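Local atomic coordinates of 70 kDa protein (Xanthomonas sp., PDB entry 4B2N), a protein that cleaves rubber oxidatively as a processive latex oxygenase carrying two covalently bound c-type hemes. Residues S138-A146 with N213-D224; D250-L261 with S598-L608. One frame throughout, in Å; residues are numbered along the deposited sequence.

Interaction 1: S138-A146 with N213-D224; sequences SKRYGLYPA and NSANDAGLLASD
Arg140 swings its CG to the far side from the backbone nitrogen (chi1 -175°) and stays extended to NE, which carries the guanidinium to Asp224, while Tyr141, its CG anti to the carbonyl carbon (chi1 -64°), sends its hydroxyl to the same carboxylate. The guanidinium meets Asp224 side-on and nearly coplanar: Arg140 NE lies 2.6 Å from Asp224 OD2 and Arg140 NH2 3.0 Å from Asp224 OD1, both on syn lone pairs. The anti lone pair of Asp224 OD2 takes Tyr141 OH at 2.6 Å, and Arg227 is a second charged partner of OD1, so the buried carboxylate is probably kept ionised. Leu221 CD1 sits over the centre of the Tyr141 ring, 3.8 Å from its centroid; Arg140 CG covers the opposite face near the rim. At the other end, Asn213 ND2 donates to Gly142 O (2.9 Å), while Asn213 OD1 accepts from Tyr144 OH (2.7 Å) and, from the opposite face, Ala215 N. Tyr141 O receives Asp217 N at 2.9 Å. A Schellman motif ending helix 133-141 thus docks on an Asx turn and the N-cap of helix 218-226, Asp217, also salt-bridged to Arg626, beside Cys194 of the covalent heme c site.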
loop_
_atom_site.group_PDB
_atom_site.type_symbol
_atom_site.label_atom_id
_atom_site.label_comp_id
_atom_site.label_asym_id
_atom_site.label_seq_id
_atom_site.Cartn_x
_atom_site.Cartn_y
_atom_site.Cartn_z
ATOM N N SER A 138 -10.594 17.437 -4.579
ATOM C CA SER A 138 -9.169 16.997 -4.564
ATOM C C SER A 138 -8.505 17.513 -3.333
ATOM O O SER A 138 -7.798 16.775 -2.662
ATOM C CB SER A 138 -8.425 17.543 -5.803
ATOM O OG SER A 138 -8.607 16.567 -6.860
ATOM N N LYS A 139 -8.687 18.798 -3.062
ATOM C CA LYS A 139 -8.015 19.397 -1.907
ATOM C C LYS A 139 -8.453 18.748 -0.580
ATOM O O LYS A 139 -7.625 18.332 0.212
ATOM C CB LYS A 139 -8.296 20.901 -1.841
ATOM C CG LYS A 139 -7.445 21.751 -2.771
ATOM C CD LYS A 139 -8.088 23.149 -2.812
ATOM C CE LYS A 139 -7.296 24.096 -3.619
ATOM N NZ LYS A 139 -7.909 25.417 -3.277
ATOM N N ARG A 140 -9.780 18.638 -0.383
ATOM C CA ARG A 140 -10.340 18.147 0.881
ATOM C C ARG A 140 -9.907 16.716 1.139
ATOM O O ARG A 140 -9.527 16.338 2.260
ATOM C CB ARG A 140 -11.881 18.177 0.828
ATOM C CG ARG A 140 -12.524 17.790 2.177
ATOM C CD ARG A 140 -14.004 18.013 2.017
ATOM N NE ARG A 140 -14.748 17.546 3.168
ATOM C CZ ARG A 140 -15.047 18.323 4.209
ATOM N NH1 ARG A 140 -14.609 19.596 4.211
ATOM N NH2 ARG A 140 -15.762 17.835 5.228
ATOM N N TYR A 141 -9.912 15.902 0.098
ATOM C CA TYR A 141 -9.763 14.480 0.357
ATOM C C TYR A 141 -8.328 14.017 0.127
ATOM O O TYR A 141 -8.037 12.828 0.330
ATOM C CB TYR A 141 -10.737 13.673 -0.499
ATOM C CG TYR A 141 -12.180 13.959 -0.148
ATOM C CD1 TYR A 141 -12.644 13.838 1.193
ATOM C CD2 TYR A 141 -13.078 14.360 -1.125
ATOM C CE1 TYR A 141 -13.975 14.176 1.514
ATOM C CE2 TYR A 141 -14.391 14.654 -0.805
ATOM C CZ TYR A 141 -14.847 14.525 0.480
ATOM O OH TYR A 141 -16.176 14.874 0.705
ATOM N N GLY A 142 -7.463 14.924 -0.299
ATOM C CA GLY A 142 -6.075 14.611 -0.600
ATOM C C GLY A 142 -5.919 13.745 -1.836
ATOM O O GLY A 142 -5.059 12.851 -1.874
ATOM N N LEU A 143 -6.664 14.086 -2.869
ATOM C CA LEU A 143 -6.633 13.390 -4.179
ATOM C C LEU A 143 -6.097 14.377 -5.253
ATOM O O LEU A 143 -5.524 15.447 -4.884
ATOM C CB LEU A 143 -8.069 12.896 -4.531
ATOM C CG LEU A 143 -8.635 11.995 -3.434
ATOM C CD1 LEU A 143 -10.060 11.585 -3.790
ATOM C CD2 LEU A 143 -7.734 10.755 -3.215
ATOM N N TYR A 144 -6.208 14.044 -6.539
ATOM C CA TYR A 144 -5.553 14.842 -7.618
ATOM C C TYR A 144 -6.472 14.841 -8.833
ATOM O O TYR A 144 -7.234 13.893 -9.013
ATOM C CB TYR A 144 -4.221 14.208 -8.007
ATOM C CG TYR A 144 -3.364 13.989 -6.787
ATOM C CD1 TYR A 144 -3.555 12.846 -6.003
ATOM C CD2 TYR A 144 -2.455 14.977 -6.355
ATOM C CE1 TYR A 144 -2.822 12.628 -4.851
ATOM C CE2 TYR A 144 -1.675 14.781 -5.214
ATOM C CZ TYR A 144 -1.930 13.623 -4.421
ATOM O OH TYR A 144 -1.219 13.398 -3.275
ATOM N N PRO A 145 -6.342 15.849 -9.719
ATOM C CA PRO A 145 -6.921 15.772 -11.063
ATOM C C PRO A 145 -6.360 14.563 -11.760
ATOM O O PRO A 145 -5.145 14.263 -11.720
ATOM C CB PRO A 145 -6.543 17.108 -11.753
ATOM C CG PRO A 145 -5.596 17.801 -10.830
ATOM C CD PRO A 145 -5.569 17.096 -9.469
ATOM N N ALA A 146 -7.277 13.773 -12.266
ATOM C CA ALA A 146 -6.887 12.504 -12.872
ATOM C C ALA A 146 -6.244 12.745 -14.227
ATOM O O ALA A 146 -6.608 13.657 -14.913
ATOM C CB ALA A 146 -8.157 11.615 -13.050
ATOM N N ASN A 213 0.174 7.610 -2.362
ATOM C CA ASN A 213 -0.394 8.863 -1.952
ATOM C C ASN A 213 0.062 9.275 -0.518
ATOM O O ASN A 213 -0.052 8.469 0.441
ATOM C CB ASN A 213 -1.927 8.800 -2.008
ATOM C CG ASN A 213 -2.544 10.196 -2.099
ATOM O OD1 ASN A 213 -1.854 11.223 -1.843
ATOM N ND2 ASN A 213 -3.811 10.285 -2.528
ATOM N N SER A 214 0.627 10.479 -0.410
ATOM C CA SER A 214 1.062 11.031 0.852
ATOM C C SER A 214 -0.010 11.901 1.434
ATOM O O SER A 214 0.205 12.466 2.485
ATOM C CB SER A 214 2.314 11.929 0.670
ATOM O OG SER A 214 2.048 12.923 -0.295
ATOM N N ALA A 215 -1.132 12.072 0.753
ATOM C CA ALA A 215 -2.005 13.183 1.085
ATOM C C ALA A 215 -3.429 12.791 1.338
ATOM O O ALA A 215 -4.204 13.603 1.866
ATOM C CB ALA A 215 -1.943 14.302 0.027
ATOM N N ASN A 216 -3.791 11.559 1.013
ATOM C CA ASN A 216 -5.212 11.209 1.092
ATOM C C ASN A 216 -5.724 11.115 2.517
ATOM O O ASN A 216 -5.072 10.571 3.394
ATOM C CB ASN A 216 -5.569 9.925 0.361
ATOM C CG ASN A 216 -4.900 8.689 0.963
ATOM O OD1 ASN A 216 -3.684 8.674 1.182
ATOM N ND2 ASN A 216 -5.695 7.642 1.219
ATOM N N ASP A 217 -6.909 11.659 2.738
ATOM C CA ASP A 217 -7.543 11.506 4.016
ATOM C C ASP A 217 -8.713 10.538 3.887
ATOM O O ASP A 217 -9.819 10.929 3.556
ATOM C CB ASP A 217 -8.084 12.847 4.577
ATOM C CG ASP A 217 -8.569 12.712 6.029
ATOM O OD1 ASP A 217 -9.141 11.627 6.384
ATOM O OD2 ASP A 217 -8.489 13.744 6.780
ATOM N N ALA A 218 -8.485 9.266 4.204
ATOM C CA ALA A 218 -9.529 8.246 3.990
ATOM C C ALA A 218 -10.662 8.398 4.954
ATOM O O ALA A 218 -11.825 8.163 4.585
ATOM C CB ALA A 218 -8.958 6.847 4.075
ATOM N N GLY A 219 -10.364 8.778 6.193
ATOM C CA GLY A 219 -11.432 8.975 7.174
ATOM C C GLY A 219 -12.404 10.084 6.794
ATOM O O GLY A 219 -13.655 9.982 7.035
ATOM N N LEU A 220 -11.867 11.170 6.228
ATOM C CA LEU A 220 -12.727 12.313 5.966
ATOM C C LEU A 220 -13.666 11.966 4.810
ATOM O O LEU A 220 -14.853 12.316 4.811
ATOM C CB LEU A 220 -11.854 13.508 5.641
ATOM C CG LEU A 220 -12.573 14.818 5.408
ATOM C CD1 LEU A 220 -13.472 15.198 6.590
ATOM C CD2 LEU A 220 -11.518 15.945 5.204
ATOM N N LEU A 221 -13.160 11.210 3.831
ATOM C CA LEU A 221 -14.080 10.806 2.719
ATOM C C LEU A 221 -15.192 9.918 3.240
ATOM O O LEU A 221 -16.375 10.113 2.908
ATOM C CB LEU A 221 -13.244 10.027 1.714
ATOM C CG LEU A 221 -13.937 9.478 0.474
ATOM C CD1 LEU A 221 -14.337 10.618 -0.422
ATOM C CD2 LEU A 221 -12.951 8.487 -0.195
ATOM N N ALA A 222 -14.820 8.945 4.076
ATOM C CA ALA A 222 -15.780 7.989 4.685
ATOM C C ALA A 222 -16.815 8.765 5.529
ATOM O O ALA A 222 -18.045 8.571 5.404
ATOM C CB ALA A 222 -15.017 6.936 5.573
ATOM N N SER A 223 -16.308 9.702 6.340
ATOM C CA SER A 223 -17.195 10.510 7.198
ATOM C C SER A 223 -18.181 11.322 6.381
ATOM O O SER A 223 -19.443 11.243 6.630
ATOM C CB SER A 223 -16.343 11.432 8.081
ATOM O OG SER A 223 -17.217 12.180 8.878
ATOM N N ASP A 224 -17.671 12.062 5.389
ATOM C CA ASP A 224 -18.574 12.812 4.511
ATOM C C ASP A 224 -19.585 11.885 3.848
ATOM O O ASP A 224 -20.793 12.187 3.810
ATOM C CB ASP A 224 -17.865 13.653 3.440
ATOM C CG ASP A 224 -17.027 14.793 4.037
ATOM O OD1 ASP A 224 -17.153 15.128 5.246
ATOM O OD2 ASP A 224 -16.260 15.377 3.257
HETATM O O HOH W 1 -9.577 10.427 0.650
HETATM O O HOH W 2 0.702 15.240 -2.508
#

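Interaction 2: D250-L261 with S598-L608; sequences DAIGLISLLPAL and SMWDNVAAQYL. With HEC (heme c), chain C.
Trp600 and Asp250 supply the direct hydrogen bond of this contact: Trp600 NE1 donates to Asp250 O at 2.7 Å. The acceptor lies near the indole plane, but the donor stands above the carbonyl plane, and Gly253 N reaches the same oxygen from the opposite face, closing a type I turn. Two bonds therefore grip this buried carbonyl. A water adds a second polar link, donating to Asp250 OD2 at 2.9 Å and lying 2.6 Å from Ser598 OG, the N-cap of helix 599-607; Asp250 OD1 is hydrogen-bonded to the backbone N of Trp242.

Against one indole face lies the backbone of Gly253 and Leu254, with Gly253 C 3.6 Å above the plane, and Leu254 CG makes a CH-pi contact with the six-membered ring. The lack of a side chain on Gly253 lets the ring come this close.

Aliphatic contacts continue along the helices. Leu257 carries CG opposite its backbone N (chi1 175°), which brings its fork across to helix 599-607, CD2 meeting Trp600 CE3 and CD1 pressing tightly on Ala604 CB at 3.4 Å. Further on, Leu261 divides its branches likewise, CD2 to Val603 CG1 and CD1 to Tyr607 CB (3.8 Å).

On the heme side, Ala251 CB packs 3.6 Å from CHD of the heme c. Helices 253-261 and 599-607 run almost parallel, 6° apart with axes 9.9 Å from each other, and Phe317 of helix 312-319 touches Ala251, Leu254 and Trp600.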
loop_
_atom_site.group_PDB
_atom_site.type_symbol
_atom_site.label_atom_id
_atom_site.label_comp_id
_atom_site.label_asym_id
_atom_site.label_seq_id
_atom_site.Cartn_x
_atom_site.Cartn_y
_atom_site.Cartn_z
ATOM N N ASP A 250 -6.002 2.767 7.854
ATOM C CA ASP A 250 -6.153 1.418 8.417
ATOM C C ASP A 250 -6.510 0.392 7.317
ATOM O O ASP A 250 -7.213 -0.590 7.591
ATOM C CB ASP A 250 -7.170 1.400 9.553
ATOM C CG ASP A 250 -8.544 1.759 9.091
ATOM O OD1 ASP A 250 -8.700 1.868 7.861
ATOM O OD2 ASP A 250 -9.506 1.889 9.913
ATOM N N ALA A 251 -6.027 0.629 6.088
ATOM C CA ALA A 251 -6.355 -0.262 4.954
ATOM C C ALA A 251 -6.069 -1.726 5.380
ATOM O O ALA A 251 -6.899 -2.625 5.188
ATOM C CB ALA A 251 -5.573 0.140 3.652
ATOM N N ILE A 252 -4.858 -1.990 5.883
ATOM C CA ILE A 252 -4.491 -3.349 6.208
ATOM C C ILE A 252 -5.372 -4.023 7.304
ATOM O O ILE A 252 -5.434 -5.252 7.336
ATOM C CB ILE A 252 -2.967 -3.428 6.589
ATOM C CG1 ILE A 252 -2.400 -4.834 6.382
ATOM C CG2 ILE A 252 -2.753 -2.983 7.998
ATOM C CD1 ILE A 252 -2.552 -5.315 4.962
ATOM N N GLY A 253 -6.110 -3.192 8.089
ATOM C CA GLY A 253 -7.107 -3.657 9.112
ATOM C C GLY A 253 -8.132 -4.526 8.419
ATOM O O GLY A 253 -8.794 -5.363 9.064
ATOM N N LEU A 254 -8.237 -4.393 7.083
ATOM C CA LEU A 254 -9.249 -5.199 6.359
ATOM C C LEU A 254 -8.911 -6.663 6.510
ATOM O O LEU A 254 -9.790 -7.470 6.629
ATOM C CB LEU A 254 -9.236 -4.959 4.855
ATOM C CG LEU A 254 -10.534 -5.127 4.010
ATOM C CD1 LEU A 254 -10.254 -5.375 2.510
ATOM C CD2 LEU A 254 -11.681 -5.971 4.503
ATOM N N ILE A 255 -7.624 -6.976 6.464
ATOM C CA ILE A 255 -7.197 -8.352 6.545
ATOM C C ILE A 255 -7.728 -9.000 7.825
ATOM O O ILE A 255 -8.141 -10.141 7.792
ATOM C CB ILE A 255 -5.629 -8.474 6.499
ATOM C CG1 ILE A 255 -5.102 -7.919 5.185
ATOM C CG2 ILE A 255 -5.156 -9.945 6.787
ATOM C CD1 ILE A 255 -5.567 -8.659 3.947
ATOM N N SER A 256 -7.627 -8.292 8.958
ATOM C CA SER A 256 -8.139 -8.759 10.253
ATOM C C SER A 256 -9.599 -8.854 10.222
ATOM O O SER A 256 -10.158 -9.689 10.921
ATOM C CB SER A 256 -7.819 -7.778 11.425
ATOM O OG SER A 256 -6.412 -7.603 11.533
ATOM N N LEU A 257 -10.252 -7.981 9.464
ATOM C CA LEU A 257 -11.745 -8.014 9.398
ATOM C C LEU A 257 -12.347 -9.152 8.564
ATOM O O LEU A 257 -13.433 -9.647 8.868
ATOM C CB LEU A 257 -12.341 -6.663 8.895
ATOM C CG LEU A 257 -13.855 -6.654 8.682
ATOM C CD1 LEU A 257 -14.481 -6.678 10.080
ATOM C CD2 LEU A 257 -14.452 -5.483 7.913
ATOM N N LEU A 258 -11.728 -9.437 7.410
ATOM C CA LEU A 258 -12.121 -10.524 6.493
ATOM C C LEU A 258 -12.794 -11.764 7.156
ATOM O O LEU A 258 -13.941 -12.132 6.770
ATOM C CB LEU A 258 -10.886 -10.943 5.606
ATOM C CG LEU A 258 -10.378 -9.883 4.602
ATOM C CD1 LEU A 258 -9.177 -10.409 3.882
ATOM C CD2 LEU A 258 -11.480 -9.525 3.588
ATOM N N PRO A 259 -12.131 -12.419 8.121
ATOM C CA PRO A 259 -12.803 -13.665 8.581
ATOM C C PRO A 259 -14.049 -13.463 9.413
ATOM O O PRO A 259 -14.805 -14.431 9.593
ATOM C CB PRO A 259 -11.729 -14.372 9.399
ATOM C CG PRO A 259 -10.750 -13.305 9.785
ATOM C CD PRO A 259 -10.742 -12.348 8.624
ATOM N N ALA A 260 -14.270 -12.231 9.888
ATOM C CA ALA A 260 -15.512 -11.892 10.586
ATOM C C ALA A 260 -16.718 -11.918 9.681
ATOM O O ALA A 260 -17.758 -12.290 10.129
ATOM C CB ALA A 260 -15.426 -10.503 11.222
ATOM N N LEU A 261 -16.575 -11.505 8.413
ATOM C CA LEU A 261 -17.717 -11.255 7.545
ATOM C C LEU A 261 -17.850 -12.384 6.541
ATOM O O LEU A 261 -18.968 -12.766 6.209
ATOM C CB LEU A 261 -17.495 -9.959 6.771
ATOM C CG LEU A 261 -18.086 -8.625 7.310
ATOM C CD1 LEU A 261 -18.097 -8.544 8.825
ATOM C CD2 LEU A 261 -17.310 -7.428 6.701
ATOM N N SER A 598 -12.744 3.352 14.278
ATOM C CA SER A 598 -12.376 2.261 13.380
ATOM C C SER A 598 -13.637 1.838 12.695
ATOM O O SER A 598 -14.521 1.225 13.330
ATOM C CB SER A 598 -11.886 1.085 14.154
ATOM O OG SER A 598 -11.723 -0.039 13.283
ATOM N N MET A 599 -13.729 2.129 11.400
ATOM C CA MET A 599 -14.877 1.655 10.618
ATOM C C MET A 599 -14.907 0.115 10.641
ATOM O O MET A 599 -15.945 -0.476 10.762
ATOM C CB MET A 599 -14.765 2.209 9.228
ATOM C CG MET A 599 -15.910 1.838 8.361
ATOM S SD MET A 599 -17.324 2.868 8.668
ATOM C CE MET A 599 -16.779 4.300 7.807
ATOM N N TRP A 600 -13.748 -0.538 10.459
ATOM C CA TRP A 600 -13.729 -2.010 10.422
ATOM C C TRP A 600 -14.311 -2.622 11.683
ATOM O O TRP A 600 -15.181 -3.514 11.568
ATOM C CB TRP A 600 -12.328 -2.597 10.255
ATOM C CG TRP A 600 -11.517 -2.079 9.069
ATOM C CD1 TRP A 600 -10.226 -1.568 9.128
ATOM C CD2 TRP A 600 -11.867 -2.104 7.650
ATOM N NE1 TRP A 600 -9.779 -1.226 7.873
ATOM C CE2 TRP A 600 -10.723 -1.549 6.930
ATOM C CE3 TRP A 600 -12.984 -2.491 6.918
ATOM C CZ2 TRP A 600 -10.735 -1.370 5.556
ATOM C CZ3 TRP A 600 -12.940 -2.387 5.519
ATOM C CH2 TRP A 600 -11.875 -1.803 4.853
ATOM N N ASP A 601 -13.861 -2.127 12.863
ATOM C CA ASP A 601 -14.422 -2.582 14.152
ATOM C C ASP A 601 -15.936 -2.490 14.231
ATOM O O ASP A 601 -16.586 -3.414 14.716
ATOM C CB ASP A 601 -13.829 -1.852 15.336
ATOM C CG ASP A 601 -12.354 -2.176 15.520
ATOM O OD1 ASP A 601 -11.840 -3.151 14.942
ATOM O OD2 ASP A 601 -11.717 -1.445 16.272
ATOM N N ASN A 602 -16.498 -1.383 13.778
ATOM C CA ASN A 602 -17.927 -1.182 13.903
ATOM C C ASN A 602 -18.677 -1.947 12.871
ATOM O O ASN A 602 -19.779 -2.428 13.143
ATOM C CB ASN A 602 -18.277 0.328 13.925
ATOM C CG ASN A 602 -17.693 0.978 15.184
ATOM O OD1 ASN A 602 -16.597 1.556 15.183
ATOM N ND2 ASN A 602 -18.357 0.751 16.286
ATOM N N VAL A 603 -18.079 -2.105 11.692
ATOM C CA VAL A 603 -18.702 -2.983 10.655
ATOM C C VAL A 603 -18.845 -4.434 11.172
ATOM O O VAL A 603 -19.892 -5.079 11.047
ATOM C CB VAL A 603 -17.870 -2.902 9.331
ATOM C CG1 VAL A 603 -18.322 -3.981 8.329
ATOM C CG2 VAL A 603 -18.083 -1.529 8.710
ATOM N N ALA A 604 -17.756 -4.963 11.672
ATOM C CA ALA A 604 -17.740 -6.260 12.364
ATOM C C ALA A 604 -18.795 -6.357 13.469
ATOM O O ALA A 604 -19.591 -7.318 13.454
ATOM C CB ALA A 604 -16.354 -6.508 12.940
ATOM N N ALA A 605 -18.829 -5.360 14.370
ATOM C CA ALA A 605 -19.799 -5.351 15.493
ATOM C C ALA A 605 -21.172 -5.420 14.903
ATOM O O ALA A 605 -22.017 -6.256 15.275
ATOM C CB ALA A 605 -19.640 -4.078 16.303
ATOM N N GLN A 606 -21.415 -4.582 13.912
ATOM C CA GLN A 606 -22.790 -4.544 13.399
ATOM C C GLN A 606 -23.176 -5.839 12.677
ATOM O O GLN A 606 -24.302 -6.329 12.869
ATOM C CB GLN A 606 -23.026 -3.312 12.475
ATOM C CG GLN A 606 -24.462 -3.250 11.961
ATOM C CD GLN A 606 -24.657 -2.090 11.009
ATOM O OE1 GLN A 606 -23.748 -1.768 10.238
ATOM N NE2 GLN A 606 -25.812 -1.404 11.111
ATOM N N TYR A 607 -22.307 -6.376 11.814
ATOM C CA TYR A 607 -22.626 -7.668 11.191
ATOM C C TYR A 607 -22.719 -8.820 12.194
ATOM O O TYR A 607 -23.261 -9.858 11.874
ATOM C CB TYR A 607 -21.574 -8.065 10.146
ATOM C CG TYR A 607 -21.890 -7.433 8.805
ATOM C CD1 TYR A 607 -21.444 -6.146 8.505
ATOM C CD2 TYR A 607 -22.680 -8.081 7.890
ATOM C CE1 TYR A 607 -21.743 -5.530 7.276
ATOM C CE2 TYR A 607 -22.970 -7.505 6.672
ATOM C CZ TYR A 607 -22.500 -6.237 6.351
ATOM O OH TYR A 607 -22.877 -5.671 5.131
ATOM N N LEU A 608 -22.133 -8.665 13.361
ATOM C CA LEU A 608 -22.143 -9.747 14.350
ATOM C C LEU A 608 -23.234 -9.457 15.411
ATOM O O LEU A 608 -23.299 -10.095 16.468
ATOM C CB LEU A 608 -20.724 -9.917 14.944
ATOM C CG LEU A 608 -19.732 -10.555 13.962
ATOM C CD1 LEU A 608 -18.350 -10.464 14.598
ATOM C CD2 LEU A 608 -20.059 -11.981 13.470
HETATM FE FE HEC C . -3.333 -1.440 -1.574
HETATM C CHA HEC C . -0.531 -2.916 -0.109
HETATM C CHB HEC C . -2.863 -3.394 -4.459
HETATM C CHC HEC C . -6.502 -0.557 -2.835
HETATM C CHD HEC C . -3.493 0.868 0.868
HETATM N NA HEC C . -2.084 -2.819 -2.147
HETATM C C1A HEC C . -0.874 -3.201 -1.493
HETATM C C2A HEC C . 0.002 -4.011 -2.325
HETATM C C3A HEC C . -0.640 -4.180 -3.586
HETATM C C4A HEC C . -1.889 -3.422 -3.449
HETATM C CMA HEC C . -0.097 -4.899 -4.806
HETATM C CAA HEC C . 1.388 -4.615 -1.983
HETATM C CBA HEC C . 2.398 -3.476 -2.140
HETATM C CGA HEC C . 3.787 -3.860 -1.663
HETATM O O1A HEC C . 3.976 -4.471 -0.555
HETATM O O2A HEC C . 4.691 -3.455 -2.398
HETATM N NB HEC C . -4.447 -1.972 -3.207
HETATM C C1B HEC C . -4.095 -2.666 -4.294
HETATM C C2B HEC C . -5.111 -2.794 -5.328
HETATM C C3B HEC C . -6.169 -1.991 -4.851
HETATM C C4B HEC C . -5.653 -1.473 -3.589
HETATM C CMB HEC C . -4.911 -3.613 -6.540
HETATM C CAB HEC C . -7.539 -1.753 -5.429
HETATM C CBB HEC C . -8.356 -2.912 -5.524
HETATM N NC HEC C . -4.760 -0.126 -1.168
HETATM C C1C HEC C . -6.012 0.160 -1.683
HETATM C C2C HEC C . -6.683 1.303 -1.014
HETATM C C3C HEC C . -5.774 1.674 0.093
HETATM C C4C HEC C . -4.629 0.777 -0.032
HETATM C CMC HEC C . -8.059 1.828 -1.409
HETATM C CAC HEC C . -5.949 2.730 1.141
HETATM C CBC HEC C . -7.219 2.879 1.708
HETATM N ND HEC C . -2.208 -1.118 0.092
HETATM C C1D HEC C . -2.435 -0.136 0.963
HETATM C C2D HEC C . -1.497 -0.092 2.037
HETATM C C3D HEC C . -0.646 -1.204 1.754
HETATM C C4D HEC C . -1.188 -1.790 0.533
HETATM C CMD HEC C . -1.365 0.836 3.191
HETATM C CAD HEC C . 0.440 -1.676 2.657
HETATM C CBD HEC C . -0.433 -2.469 3.707
HETATM C CGD HEC C . 0.454 -2.960 4.828
HETATM O O1D HEC C . 0.462 -2.375 5.940
HETATM O O2D HEC C . 1.244 -3.919 4.534
HETATM O O HOH W 3 -9.302 0.136 12.272
#

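Interactions 1 and 2 follow in series along the chain, their centres about 21 Å apart. Helix 218-226 of the first precedes helix 253-261 of the second with no other helix or strand between, while 598-608 returns from more than 300 residues downstream. The two contacts touch where Ala222 CB packs 3.9 Å from Met599 CE, so helix 218-226 also borders helix 599-607. Both flank the same heme c: Asn216 lies beside Cys194, which is covalently bound to it, and Ala251 and Ile252 belong to its pocket. Distant parts of the sequence are thereby brought together around one heme of this two-heme oxygenase.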